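Local coordinates for peptidase, zinc-dependent (Methanocorpusculum labreanum, PDB 3LMC), which probably hydrolyses peptide bonds as a zinc-dependent metallopeptidase of family M54, and also carries a bound iron(III) ion, at residues H88-L93 against H153-G158; Y51-V56 against F108-P113; V13-P18 against S137-R142. One frame throughout, in Å; residues are numbered along the deposited sequence.

In the fold
Contacts 1 and 2 both reach the larger mixed sheet, with centres about 12 Å apart. They touch where the CB atoms of H153 and A111 lie 3.7 Å apart and L154 CD1 packs at 3.6 Å from P113 CA. Both lie near the zinc: H153 of contact 1 is one of its three histidine ligands, whereas the side chain of L110 in contact 2 is about 7 Å from the ion. Contact 3 lies across the chain's centre, about 20 Å from contact 1 and 21 Å from contact 2 between centres, but helix 136-154 joins it to contact 1: contact 3 uses its early turns, contact 1 its C-terminal part with H153.

Contact 1. Residues H88-L93 against H153-G158; sequences HEKILL and HLFGLG. With ZN (zinc ion), chain C.
K90, the first residue of strand 90-94, lies alongside L154 and F155 near the C-terminal part of helix 136-154. The helix carries the HExxH zinc motif, and with G156 and H159 following it the sequence is the longer HExxHxxGxxH signature of the metzincins. The lysine can be followed outward. Its CB is 4.3 Å from the CD2 methyl of L154. CG is swung beside the backbone N (chi1 -55°), which brings it obliquely to the F155 ring, 4.4 Å from CZ. From CG outward the chain is extended. CE passes 4.2 Å from the carbonyl O of L154, and NZ donates to a water 2.7 Å away. That water in turn donates to L154 O at 2.8 Å, so the ammonium group reaches this carbonyl through a bridge; NZ also bonds directly to H86 O. The aliphatic stem is thus buried between strand and helix, while NZ is held by the H86 carbonyl and the water. L154 completes the packing by setting CD2 at 4.2 Å from I91 O, and it also touches A118 on the next strand. After F155 the chain turns at G156, whose phi of 99° would drive any CB against the preceding carbonyl O. The turn carries the chain on toward H159, which binds the zinc ion together with H149 and H153. H153 meets the metal through NE2, and the other ring nitrogen, ND1, donates to L157 O at 2.9 Å with an N-H...O angle of 149°, bracing the imidazole against rotation.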
# COMPACT_ATOMS: atom_id res chain seq x y z
N HIS A 88 2.23 14.80 -5.40
CA HIS A 88 1.52 15.36 -4.26
C HIS A 88 0.49 14.44 -3.62
O HIS A 88 0.28 14.48 -2.41
CB HIS A 88 0.85 16.68 -4.65
CG HIS A 88 1.83 17.76 -4.97
ND1 HIS A 88 2.33 18.61 -4.02
CD2 HIS A 88 2.40 18.12 -6.14
CE1 HIS A 88 3.18 19.45 -4.58
NE2 HIS A 88 3.24 19.18 -5.87
N GLU A 89 -0.17 13.62 -4.43
CA GLU A 89 -1.25 12.79 -3.91
C GLU A 89 -0.88 11.32 -4.00
O GLU A 89 -1.20 10.63 -4.98
CB GLU A 89 -2.56 13.10 -4.66
CG GLU A 89 -2.88 14.60 -4.71
CD GLU A 89 -3.00 15.23 -3.32
OE1 GLU A 89 -3.50 14.57 -2.39
OE2 GLU A 89 -2.60 16.41 -3.16
N LYS A 90 -0.17 10.85 -2.99
CA LYS A 90 0.32 9.49 -2.97
C LYS A 90 -0.86 8.58 -2.71
O LYS A 90 -1.71 8.90 -1.89
CB LYS A 90 1.34 9.31 -1.85
CG LYS A 90 2.50 10.31 -1.88
CD LYS A 90 3.17 10.36 -3.24
CE LYS A 90 4.45 11.26 -3.19
NZ LYS A 90 5.10 11.33 -4.54
N ILE A 91 -0.93 7.46 -3.41
CA ILE A 91 -1.99 6.49 -3.17
C ILE A 91 -1.45 5.11 -2.80
O ILE A 91 -0.55 4.60 -3.47
CB ILE A 91 -2.88 6.34 -4.41
CG1 ILE A 91 -3.57 7.68 -4.70
CG2 ILE A 91 -3.87 5.18 -4.24
CD1 ILE A 91 -4.26 7.73 -6.06
N LEU A 92 -2.00 4.54 -1.74
CA LEU A 92 -1.79 3.13 -1.42
C LEU A 92 -3.09 2.37 -1.69
O LEU A 92 -4.11 2.61 -1.03
CB LEU A 92 -1.40 2.96 0.06
CG LEU A 92 -1.34 1.50 0.58
CD1 LEU A 92 -0.37 0.67 -0.25
CD2 LEU A 92 -0.98 1.41 2.08
N LEU A 93 -3.05 1.46 -2.66
CA LEU A 93 -4.20 0.61 -2.98
C LEU A 93 -4.13 -0.68 -2.13
O LEU A 93 -3.09 -1.35 -2.07
CB LEU A 93 -4.16 0.24 -4.47
CG LEU A 93 -5.40 -0.18 -5.27
CD1 LEU A 93 -5.08 -1.33 -6.23
CD2 LEU A 93 -6.59 -0.50 -4.41
N HIS A 153 8.70 3.81 0.70
CA HIS A 153 9.33 3.86 -0.63
C HIS A 153 8.90 5.08 -1.45
O HIS A 153 9.70 5.70 -2.14
CB HIS A 153 8.96 2.62 -1.44
CG HIS A 153 9.66 1.38 -1.01
ND1 HIS A 153 11.01 1.33 -0.75
CD2 HIS A 153 9.19 0.11 -0.86
CE1 HIS A 153 11.34 0.09 -0.43
NE2 HIS A 153 10.26 -0.67 -0.50
N LEU A 154 7.61 5.39 -1.42
CA LEU A 154 7.11 6.55 -2.15
C LEU A 154 7.81 7.85 -1.69
O LEU A 154 7.86 8.84 -2.43
CB LEU A 154 5.59 6.64 -2.00
CG LEU A 154 4.76 6.04 -3.14
CD1 LEU A 154 5.48 4.94 -3.91
CD2 LEU A 154 3.40 5.58 -2.65
N PHE A 155 8.36 7.84 -0.49
CA PHE A 155 9.06 9.00 0.03
C PHE A 155 10.58 8.91 -0.11
O PHE A 155 11.30 9.73 0.42
CB PHE A 155 8.66 9.28 1.48
CG PHE A 155 7.30 9.89 1.61
CD1 PHE A 155 7.14 11.27 1.54
CD2 PHE A 155 6.17 9.10 1.77
CE1 PHE A 155 5.88 11.84 1.66
CE2 PHE A 155 4.91 9.66 1.88
CZ PHE A 155 4.76 11.03 1.83
N GLY A 156 11.05 7.89 -0.83
CA GLY A 156 12.46 7.75 -1.14
C GLY A 156 13.27 6.79 -0.28
O GLY A 156 14.44 6.57 -0.54
N LEU A 157 12.66 6.22 0.76
CA LEU A 157 13.38 5.27 1.59
C LEU A 157 13.60 3.94 0.88
O LEU A 157 12.72 3.46 0.15
CB LEU A 157 12.66 5.03 2.92
CG LEU A 157 12.76 6.11 3.99
CD1 LEU A 157 12.05 7.37 3.54
CD2 LEU A 157 12.17 5.60 5.29
N GLY A 158 14.77 3.35 1.08
CA GLY A 158 15.04 2.02 0.55
C GLY A 158 14.82 0.98 1.63
O GLY A 158 14.27 1.28 2.68
ZN ZN C . 10.11 -2.86 -0.38
O HOH W 1 6.40 8.99 -4.76
O HOH W 2 8.32 -3.34 -1.86

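Contact 2. Residues Y51-V56 against F108-P113; sequences YDAVKV and FGLAYP
L110 points from strand 106-112 at the start of helix 53-66 and meets A53 and V54 with a single methyl. Its CG is anti to the backbone N (chi1 -166°), which drops the isobutyl group toward the helix, and CD2 comes to rest 3.8 Å from A53 CB. The same CD2 is 4.1 Å from V54 CG2, the branch of the valine lying beside its own backbone N; the two side chains cross obliquely, while A53 meets the methyl with its CB alone. The contact is small and wholly apolar. D52 fixes the helix start as N-cap: its OD1 accepts from V54 N at 3.1 Å, with the donor above the carboxylate plane and an N-H...O angle of 140°. A53 and V54 are thereby presented in the first turn. Strand 106-112 is the antiparallel edge strand of the larger sheet, and in metzincins such a strand borders the cleft and probably aligns substrate. Its L110 also rests on L57 of the same helix and on I119 of the adjoining strand 117-120, while A111 packs against E150 and L154 of the zinc-binding helix 136-154.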
# COMPACT_ATOMS: atom_id res chain seq x y z
N TYR A 51 -1.88 -11.43 -10.32
CA TYR A 51 -1.89 -10.18 -11.08
C TYR A 51 -0.55 -9.45 -11.08
O TYR A 51 0.10 -9.34 -10.05
CB TYR A 51 -2.98 -9.24 -10.55
CG TYR A 51 -4.38 -9.81 -10.62
CD1 TYR A 51 -4.83 -10.70 -9.65
CD2 TYR A 51 -5.25 -9.46 -11.65
CE1 TYR A 51 -6.10 -11.22 -9.70
CE2 TYR A 51 -6.54 -9.97 -11.70
CZ TYR A 51 -6.96 -10.85 -10.72
OH TYR A 51 -8.23 -11.38 -10.75
N ASP A 52 -0.14 -8.97 -12.26
CA ASP A 52 1.08 -8.18 -12.44
C ASP A 52 0.94 -6.83 -11.74
O ASP A 52 0.25 -5.94 -12.24
CB ASP A 52 1.31 -7.95 -13.94
CG ASP A 52 2.67 -7.30 -14.25
OD1 ASP A 52 3.37 -6.80 -13.33
OD2 ASP A 52 3.04 -7.30 -15.45
N ALA A 53 1.60 -6.65 -10.60
CA ALA A 53 1.39 -5.42 -9.83
C ALA A 53 1.92 -4.18 -10.52
O ALA A 53 1.47 -3.06 -10.25
CB ALA A 53 1.99 -5.56 -8.45
N VAL A 54 2.89 -4.35 -11.43
CA VAL A 54 3.43 -3.20 -12.16
C VAL A 54 2.33 -2.58 -13.01
O VAL A 54 2.15 -1.37 -13.01
CB VAL A 54 4.63 -3.58 -13.04
CG1 VAL A 54 5.09 -2.36 -13.83
CG2 VAL A 54 5.78 -4.13 -12.18
N LYS A 55 1.57 -3.42 -13.71
CA LYS A 55 0.43 -2.94 -14.50
C LYS A 55 -0.65 -2.28 -13.67
O LYS A 55 -1.20 -1.26 -14.07
CB LYS A 55 -0.16 -4.07 -15.33
CG LYS A 55 0.66 -4.37 -16.57
CD LYS A 55 0.02 -5.42 -17.44
CE LYS A 55 0.89 -5.69 -18.65
NZ LYS A 55 0.29 -6.73 -19.51
N VAL A 56 -0.94 -2.85 -12.50
CA VAL A 56 -1.94 -2.26 -11.63
C VAL A 56 -1.47 -0.87 -11.18
O VAL A 56 -2.26 0.08 -11.13
CB VAL A 56 -2.25 -3.15 -10.39
CG1 VAL A 56 -3.31 -2.49 -9.51
CG2 VAL A 56 -2.71 -4.57 -10.83
N PHE A 108 3.84 -9.30 -1.23
CA PHE A 108 2.78 -8.78 -0.37
C PHE A 108 2.39 -7.36 -0.84
O PHE A 108 1.30 -6.88 -0.58
CB PHE A 108 3.23 -8.69 1.10
CG PHE A 108 3.63 -10.02 1.72
CD1 PHE A 108 2.72 -11.04 1.86
CD2 PHE A 108 4.92 -10.19 2.22
CE1 PHE A 108 3.08 -12.25 2.47
CE2 PHE A 108 5.29 -11.39 2.81
CZ PHE A 108 4.37 -12.42 2.94
N GLY A 109 3.31 -6.69 -1.51
CA GLY A 109 3.05 -5.33 -1.98
C GLY A 109 4.14 -4.83 -2.90
O GLY A 109 5.13 -5.53 -3.12
N LEU A 110 3.99 -3.61 -3.42
CA LEU A 110 4.96 -3.07 -4.35
C LEU A 110 4.75 -1.57 -4.45
O LEU A 110 3.64 -1.08 -4.22
CB LEU A 110 4.77 -3.70 -5.73
CG LEU A 110 5.88 -3.49 -6.74
CD1 LEU A 110 7.15 -4.17 -6.24
CD2 LEU A 110 5.48 -4.06 -8.07
N ALA A 111 5.80 -0.83 -4.79
CA ALA A 111 5.70 0.63 -4.89
C ALA A 111 6.30 1.09 -6.19
O ALA A 111 7.22 0.44 -6.71
CB ALA A 111 6.41 1.28 -3.71
N TYR A 112 5.77 2.18 -6.74
CA TYR A 112 6.32 2.82 -7.94
C TYR A 112 6.63 4.26 -7.55
O TYR A 112 5.83 5.16 -7.80
CB TYR A 112 5.29 2.79 -9.07
CG TYR A 112 5.88 3.00 -10.46
CD1 TYR A 112 5.53 2.15 -11.51
CD2 TYR A 112 6.77 4.03 -10.72
CE1 TYR A 112 6.05 2.32 -12.78
CE2 TYR A 112 7.30 4.22 -12.00
CZ TYR A 112 6.93 3.36 -13.02
OH TYR A 112 7.45 3.52 -14.29
N PRO A 113 7.79 4.47 -6.93
CA PRO A 113 8.11 5.75 -6.30
C PRO A 113 7.97 6.92 -7.27
O PRO A 113 7.49 8.00 -6.88
CB PRO A 113 9.57 5.59 -5.88
CG PRO A 113 9.73 4.11 -5.68
CD PRO A 113 8.88 3.49 -6.78

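Contact 3. Residues V13-P18 against S137-R142; sequences VGLSRP and SALIDR
L15 and P18 pack against L139 and I140 in a purely apolar contact that joins the 3-10 turn 13-15 and the first part of the helix that follows it to the early turns of helix 136-154. It lies away from both metal sites, although the second helix goes on to supply two of the zinc-binding histidines. The backbones come nearest at L15 and I140, with CA atoms 6.5 Å apart. L15 divides its two methyls between neighbouring residues: CD1 meets CD2 of L139 at 3.6 Å, the side chains crossing at about a right angle, and CD2 lies 3.7 Å from CG1 of I140. The leucine owes this reach to CG lying anti to its carbonyl carbon (chi1 -55°), with the fork opened toward the opposing helix. I140 in turn has two partners. Its CD1 is 3.8 Å from L15 CD2 and just as far, 3.8 Å, from CB of P18, the proline and isoleucine side chains crossing at about a right angle. The end of I140 is therefore fitted between the two residues of the other segment. Shortening L15 to an alanine would probably deprive L139 CD2 and the CG1 side of I140 of their neighbour in this turn, opening a gap between the 3-10 turn and helix 136-154. Around this core, I140 also touches V19 and E22 further along helix 16-27, L139 turns to P122 and L125 in a loop, and L15 also rests on W7 of strand 3-7, in the larger sheet.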
# COMPACT_ATOMS: atom_id res chain seq x y z
N VAL A 13 -14.40 -4.16 4.96
CA VAL A 13 -14.28 -2.69 5.10
C VAL A 13 -14.22 -2.26 6.57
O VAL A 13 -13.89 -1.12 6.89
CB VAL A 13 -15.39 -1.94 4.33
CG1 VAL A 13 -15.23 -2.15 2.81
CG2 VAL A 13 -16.78 -2.38 4.79
N GLY A 14 -14.53 -3.18 7.47
CA GLY A 14 -14.48 -2.90 8.90
C GLY A 14 -13.04 -2.69 9.36
O GLY A 14 -12.80 -2.09 10.41
N LEU A 15 -12.09 -3.19 8.57
CA LEU A 15 -10.67 -3.04 8.90
C LEU A 15 -10.12 -1.73 8.34
O LEU A 15 -8.99 -1.33 8.67
CB LEU A 15 -9.87 -4.23 8.36
CG LEU A 15 -10.35 -5.63 8.79
CD1 LEU A 15 -9.58 -6.72 8.06
CD2 LEU A 15 -10.20 -5.81 10.29
N SER A 16 -10.91 -1.06 7.51
CA SER A 16 -10.48 0.16 6.81
C SER A 16 -10.01 1.23 7.77
O SER A 16 -8.89 1.74 7.67
CB SER A 16 -11.62 0.77 5.99
OG SER A 16 -11.67 0.17 4.72
N ARG A 17 -10.90 1.60 8.68
CA ARG A 17 -10.64 2.73 9.55
C ARG A 17 -9.40 2.52 10.43
O ARG A 17 -8.50 3.35 10.44
CB ARG A 17 -11.88 3.05 10.38
CG ARG A 17 -11.72 4.22 11.32
CD ARG A 17 -12.99 4.39 12.13
NE ARG A 17 -12.88 5.45 13.12
CZ ARG A 17 -13.85 5.77 13.96
NH1 ARG A 17 -15.00 5.10 13.93
NH2 ARG A 17 -13.68 6.75 14.84
N PRO A 18 -9.34 1.38 11.16
CA PRO A 18 -8.15 1.13 11.99
C PRO A 18 -6.86 1.16 11.18
O PRO A 18 -5.87 1.75 11.61
CB PRO A 18 -8.39 -0.30 12.54
CG PRO A 18 -9.83 -0.52 12.41
CD PRO A 18 -10.29 0.26 11.21
N SER A 137 -7.30 -8.43 14.17
CA SER A 137 -6.17 -7.66 14.69
C SER A 137 -4.86 -8.02 13.99
O SER A 137 -4.07 -7.14 13.65
CB SER A 137 -6.04 -7.81 16.20
OG SER A 137 -7.26 -7.43 16.83
N ALA A 138 -4.63 -9.31 13.78
CA ALA A 138 -3.44 -9.74 13.04
C ALA A 138 -3.44 -9.13 11.64
O ALA A 138 -2.42 -8.66 11.18
CB ALA A 138 -3.35 -11.26 12.95
N LEU A 139 -4.59 -9.15 10.97
CA LEU A 139 -4.63 -8.67 9.59
C LEU A 139 -4.37 -7.17 9.51
O LEU A 139 -3.69 -6.71 8.60
CB LEU A 139 -5.95 -9.02 8.90
CG LEU A 139 -5.96 -8.62 7.41
CD1 LEU A 139 -4.71 -9.12 6.67
CD2 LEU A 139 -7.25 -9.09 6.70
N ILE A 140 -4.94 -6.41 10.46
CA ILE A 140 -4.66 -4.97 10.58
C ILE A 140 -3.16 -4.74 10.80
O ILE A 140 -2.52 -3.93 10.12
CB ILE A 140 -5.45 -4.34 11.76
CG1 ILE A 140 -6.96 -4.38 11.48
CG2 ILE A 140 -4.98 -2.89 12.03
CD1 ILE A 140 -7.83 -4.07 12.71
N ASP A 141 -2.58 -5.48 11.75
CA ASP A 141 -1.15 -5.38 12.02
C ASP A 141 -0.36 -5.52 10.73
O ASP A 141 0.55 -4.74 10.46
CB ASP A 141 -0.66 -6.48 12.94
CG ASP A 141 -1.15 -6.32 14.36
OD1 ASP A 141 -1.58 -5.22 14.74
OD2 ASP A 141 -1.10 -7.33 15.10
N ARG A 142 -0.67 -6.57 9.97
CA ARG A 142 0.12 -6.90 8.79
C ARG A 142 -0.03 -5.87 7.68
O ARG A 142 0.97 -5.42 7.11
CB ARG A 142 -0.24 -8.29 8.29
CG ARG A 142 0.18 -9.37 9.28
CD ARG A 142 -0.47 -10.73 8.93
NE ARG A 142 0.04 -11.77 9.80
CZ ARG A 142 -0.67 -12.82 10.21
NH1 ARG A 142 -1.93 -12.97 9.83
NH2 ARG A 142 -0.11 -13.71 11.03